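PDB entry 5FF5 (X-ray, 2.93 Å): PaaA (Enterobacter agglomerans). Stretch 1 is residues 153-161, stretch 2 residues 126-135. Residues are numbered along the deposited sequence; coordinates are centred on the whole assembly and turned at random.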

# COMPACT_ATOMS: atom_id res chain seq x y z
N MSE A 153 5.05 6.06 -9.67
CA MSE A 153 4.28 5.03 -10.34
C MSE A 153 2.96 5.60 -10.89
O MSE A 153 2.50 5.20 -11.97
CB MSE A 153 4.00 3.86 -9.40
CG MSE A 153 5.25 3.14 -8.92
SE MSE A 153 4.90 1.71 -7.59
CE MSE A 153 5.04 0.16 -8.78
N SER A 154 2.38 6.53 -10.16
CA SER A 154 1.06 7.04 -10.48
C SER A 154 1.12 8.07 -11.60
O SER A 154 0.08 8.57 -12.06
CB SER A 154 0.45 7.63 -9.23
OG SER A 154 0.31 6.60 -8.28
N GLY A 155 2.33 8.37 -12.06
CA GLY A 155 2.48 9.29 -13.17
C GLY A 155 2.58 10.74 -12.76
O GLY A 155 2.22 11.61 -13.54
N ILE A 156 3.02 11.02 -11.53
CA ILE A 156 3.30 12.40 -11.10
C ILE A 156 4.24 13.05 -12.09
O ILE A 156 5.13 12.40 -12.64
CB ILE A 156 3.94 12.47 -9.69
CG1 ILE A 156 3.54 13.75 -8.98
CG2 ILE A 156 5.45 12.35 -9.77
CD1 ILE A 156 2.13 13.71 -8.45
N GLY A 157 4.04 14.32 -12.37
CA GLY A 157 4.86 14.98 -13.37
C GLY A 157 6.34 15.10 -13.00
O GLY A 157 7.20 14.64 -13.74
N THR A 158 6.61 15.73 -11.86
CA THR A 158 7.98 15.99 -11.43
C THR A 158 8.12 15.76 -9.93
O THR A 158 7.23 16.09 -9.14
CB THR A 158 8.42 17.42 -11.74
OG1 THR A 158 8.16 17.71 -13.12
CG2 THR A 158 9.89 17.61 -11.43
N LEU A 159 9.25 15.20 -9.53
CA LEU A 159 9.54 15.00 -8.12
C LEU A 159 10.74 15.81 -7.70
O LEU A 159 11.78 15.72 -8.34
CB LEU A 159 9.78 13.51 -7.83
CG LEU A 159 8.56 12.60 -7.64
CD1 LEU A 159 9.02 11.19 -7.38
CD2 LEU A 159 7.69 13.07 -6.50
N ARG A 160 10.58 16.64 -6.67
CA ARG A 160 11.71 17.34 -6.06
C ARG A 160 12.08 16.66 -4.77
O ARG A 160 11.32 16.71 -3.81
CB ARG A 160 11.38 18.80 -5.73
CG ARG A 160 10.90 19.62 -6.89
CD ARG A 160 10.63 21.05 -6.46
NE ARG A 160 11.86 21.83 -6.32
CZ ARG A 160 12.48 22.43 -7.32
NH1 ARG A 160 12.00 22.32 -8.56
NH2 ARG A 160 13.59 23.13 -7.10
N LEU A 161 13.25 16.03 -4.73
CA LEU A 161 13.67 15.32 -3.53
C LEU A 161 14.72 16.14 -2.80
O LEU A 161 15.67 16.60 -3.42
CB LEU A 161 14.23 13.94 -3.86
CG LEU A 161 13.40 13.06 -4.78
CD1 LEU A 161 14.20 11.81 -5.03
CD2 LEU A 161 12.07 12.74 -4.14
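Stretch 2 126-135: YQERLKQSKV

A glycine lets the backbones of these stretches come closer than a side chain would allow: the CA of Gly 157 lies 3.7 Å from the CA of Lys 131. A CB on Gly 157 would point toward stretch 2 and fall 1.9 Å from Lys 131 O and 2.5 Å from Ser 133 O, two outright clashes. In its absence the Gly 157 CA packs directly on carbonyl oxygens, 3.0 Å from Lys 131 O, in a CA-H...O contact, and 3.3 Å from Ser 133 O.

Stretch 2 meets this surface in three parts: the end of a helix that begins earlier in the chain, a short link that includes Ser 133, and a strand starting at Lys 134. Stretch 1 follows the same plan, leaving a helix, turning through Gly 155 to Gly 157 and entering a strand at Thr 158. Ile 156 lies beside Leu 130 and Gly 157 beside Lys 131; the register then skips Gln 132 and Ser 133, and Thr 158 pairs with Lys 134 and Leu 159 with Val 135 in parallel bridges.

Gly 155 serves the turn as well as the contact. It closes its helix in a Schellman motif with phi near 88°, where a CB would be jammed against the preceding carbonyl and would also lie 2.5 Å from Gln 127 NE2. The space is used by the amide of Gln 127; its NE2 donates to Ser 154 O at 3.0 Å with a nearly straight angle of 163°. Leu 130 CD1 comes within 3.4 Å of the same Ser 154 O. Two residues past Gly 155, Gly 157 N makes a weak hydrogen bond of 2.8 Å to Leu 130 O, bent to 124°.

From there the pairing becomes a regular parallel ladder. Thr 158 N donates to Ser 133 O at 3.0 Å, Val 135 N to Thr 158 O at 3.0 Å, and Arg 160 N to Val 135 O at 2.9 Å; the angles open from 136° through 166° to 174°. Thr 158 thus uses both its N and its O on stretch 2, bonding to residues that flank its bridge partner, Lys 134, as parallel pairing requires.

Thr 158 and Lys 134 share one face of the sheet, with Thr 158 CB 3.7 Å from Lys 134 CG. Leu 159 and Val 135 share the other, where Val 135 is the most heavily covered residue of the contact: Ile 156 CD1 reaches Val 135 CG2 at 3.7 Å, although the CA-to-CB bond of Ile 156 points away, and Leu 159 CD2 lies 4.4 Å from Val 135 CB. Less expected is the approach of like charges, Lys 134 NZ sitting 3.0 Å from Arg 160 NH1 at the edge of the guanidinium. Both groups are donors and do not bond to each other; Lys 134 NZ and Arg 160 NE have hydrogen-bond partners elsewhere in the structure.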

# COMPACT_ATOMS: atom_id res chain seq x y z
N TYR A 126 -7.72 13.77 -16.25
CA TYR A 126 -7.27 13.62 -14.87
C TYR A 126 -5.78 13.29 -14.79
O TYR A 126 -5.06 13.88 -13.99
CB TYR A 126 -8.08 12.54 -14.15
CG TYR A 126 -9.51 12.94 -13.92
CD1 TYR A 126 -9.82 14.01 -13.11
CD2 TYR A 126 -10.54 12.24 -14.51
CE1 TYR A 126 -11.12 14.39 -12.90
CE2 TYR A 126 -11.86 12.61 -14.30
CZ TYR A 126 -12.14 13.69 -13.49
OH TYR A 126 -13.45 14.07 -13.28
N GLN A 127 -5.34 12.36 -15.63
CA GLN A 127 -3.94 11.94 -15.68
C GLN A 127 -3.05 13.10 -16.13
O GLN A 127 -1.92 13.23 -15.68
CB GLN A 127 -3.77 10.75 -16.64
CG GLN A 127 -2.42 10.07 -16.54
CD GLN A 127 -2.20 9.47 -15.18
OE1 GLN A 127 -3.06 8.76 -14.67
NE2 GLN A 127 -1.05 9.74 -14.58
N GLU A 128 -3.58 13.93 -17.02
CA GLU A 128 -2.88 15.12 -17.48
C GLU A 128 -2.59 16.04 -16.29
O GLU A 128 -1.51 16.60 -16.18
CB GLU A 128 -3.71 15.84 -18.54
CG GLU A 128 -3.62 15.20 -19.90
CD GLU A 128 -4.49 15.91 -20.90
OE1 GLU A 128 -5.10 16.94 -20.53
OE2 GLU A 128 -4.55 15.43 -22.06
N ARG A 129 -3.58 16.15 -15.40
CA ARG A 129 -3.48 16.96 -14.22
C ARG A 129 -2.39 16.43 -13.28
O ARG A 129 -1.85 17.15 -12.44
CB ARG A 129 -4.83 17.00 -13.51
CG ARG A 129 -5.79 18.02 -14.10
CD ARG A 129 -7.21 17.93 -13.53
NE ARG A 129 -8.15 18.73 -14.33
CZ ARG A 129 -9.43 18.91 -14.00
NH1 ARG A 129 -9.91 18.36 -12.91
NH2 ARG A 129 -10.22 19.66 -14.75
N LEU A 130 -2.05 15.15 -13.43
CA LEU A 130 -0.98 14.57 -12.66
C LEU A 130 0.35 14.86 -13.33
O LEU A 130 1.33 15.15 -12.66
CB LEU A 130 -1.16 13.06 -12.48
CG LEU A 130 -2.26 12.53 -11.55
CD1 LEU A 130 -2.27 11.01 -11.54
CD2 LEU A 130 -2.13 13.11 -10.13
N LYS A 131 0.42 14.76 -14.65
CA LYS A 131 1.69 14.96 -15.31
C LYS A 131 2.12 16.42 -15.18
O LYS A 131 3.31 16.75 -15.18
CB LYS A 131 1.65 14.55 -16.78
CG LYS A 131 3.04 14.72 -17.42
CD LYS A 131 3.24 14.08 -18.77
CE LYS A 131 4.74 13.91 -18.99
NZ LYS A 131 5.14 13.05 -20.14
N GLN A 132 1.14 17.29 -15.03
CA GLN A 132 1.46 18.69 -14.94
C GLN A 132 1.86 19.10 -13.52
O GLN A 132 2.33 20.22 -13.31
CB GLN A 132 0.28 19.50 -15.45
CG GLN A 132 0.27 19.48 -16.95
CD GLN A 132 -1.12 19.51 -17.54
OE1 GLN A 132 -2.12 19.44 -16.83
NE2 GLN A 132 -1.19 19.62 -18.86
N SER A 133 1.72 18.18 -12.57
CA SER A 133 2.02 18.46 -11.18
C SER A 133 3.48 18.32 -10.82
O SER A 133 4.21 17.57 -11.47
CB SER A 133 1.21 17.56 -10.27
OG SER A 133 -0.14 17.96 -10.29
N LYS A 134 3.89 19.05 -9.78
CA LYS A 134 5.24 18.98 -9.21
C LYS A 134 5.16 18.87 -7.71
O LYS A 134 4.68 19.77 -7.03
CB LYS A 134 6.07 20.22 -9.58
CG LYS A 134 6.31 20.42 -11.06
CD LYS A 134 7.47 21.39 -11.28
CE LYS A 134 8.57 21.13 -10.26
NZ LYS A 134 9.75 22.00 -10.49
N VAL A 135 5.64 17.76 -7.18
CA VAL A 135 5.53 17.51 -5.76
C VAL A 135 6.92 17.54 -5.18
O VAL A 135 7.85 16.97 -5.74
CB VAL A 135 4.80 16.16 -5.48
CG1 VAL A 135 4.64 15.89 -4.01
CG2 VAL A 135 3.46 16.20 -6.12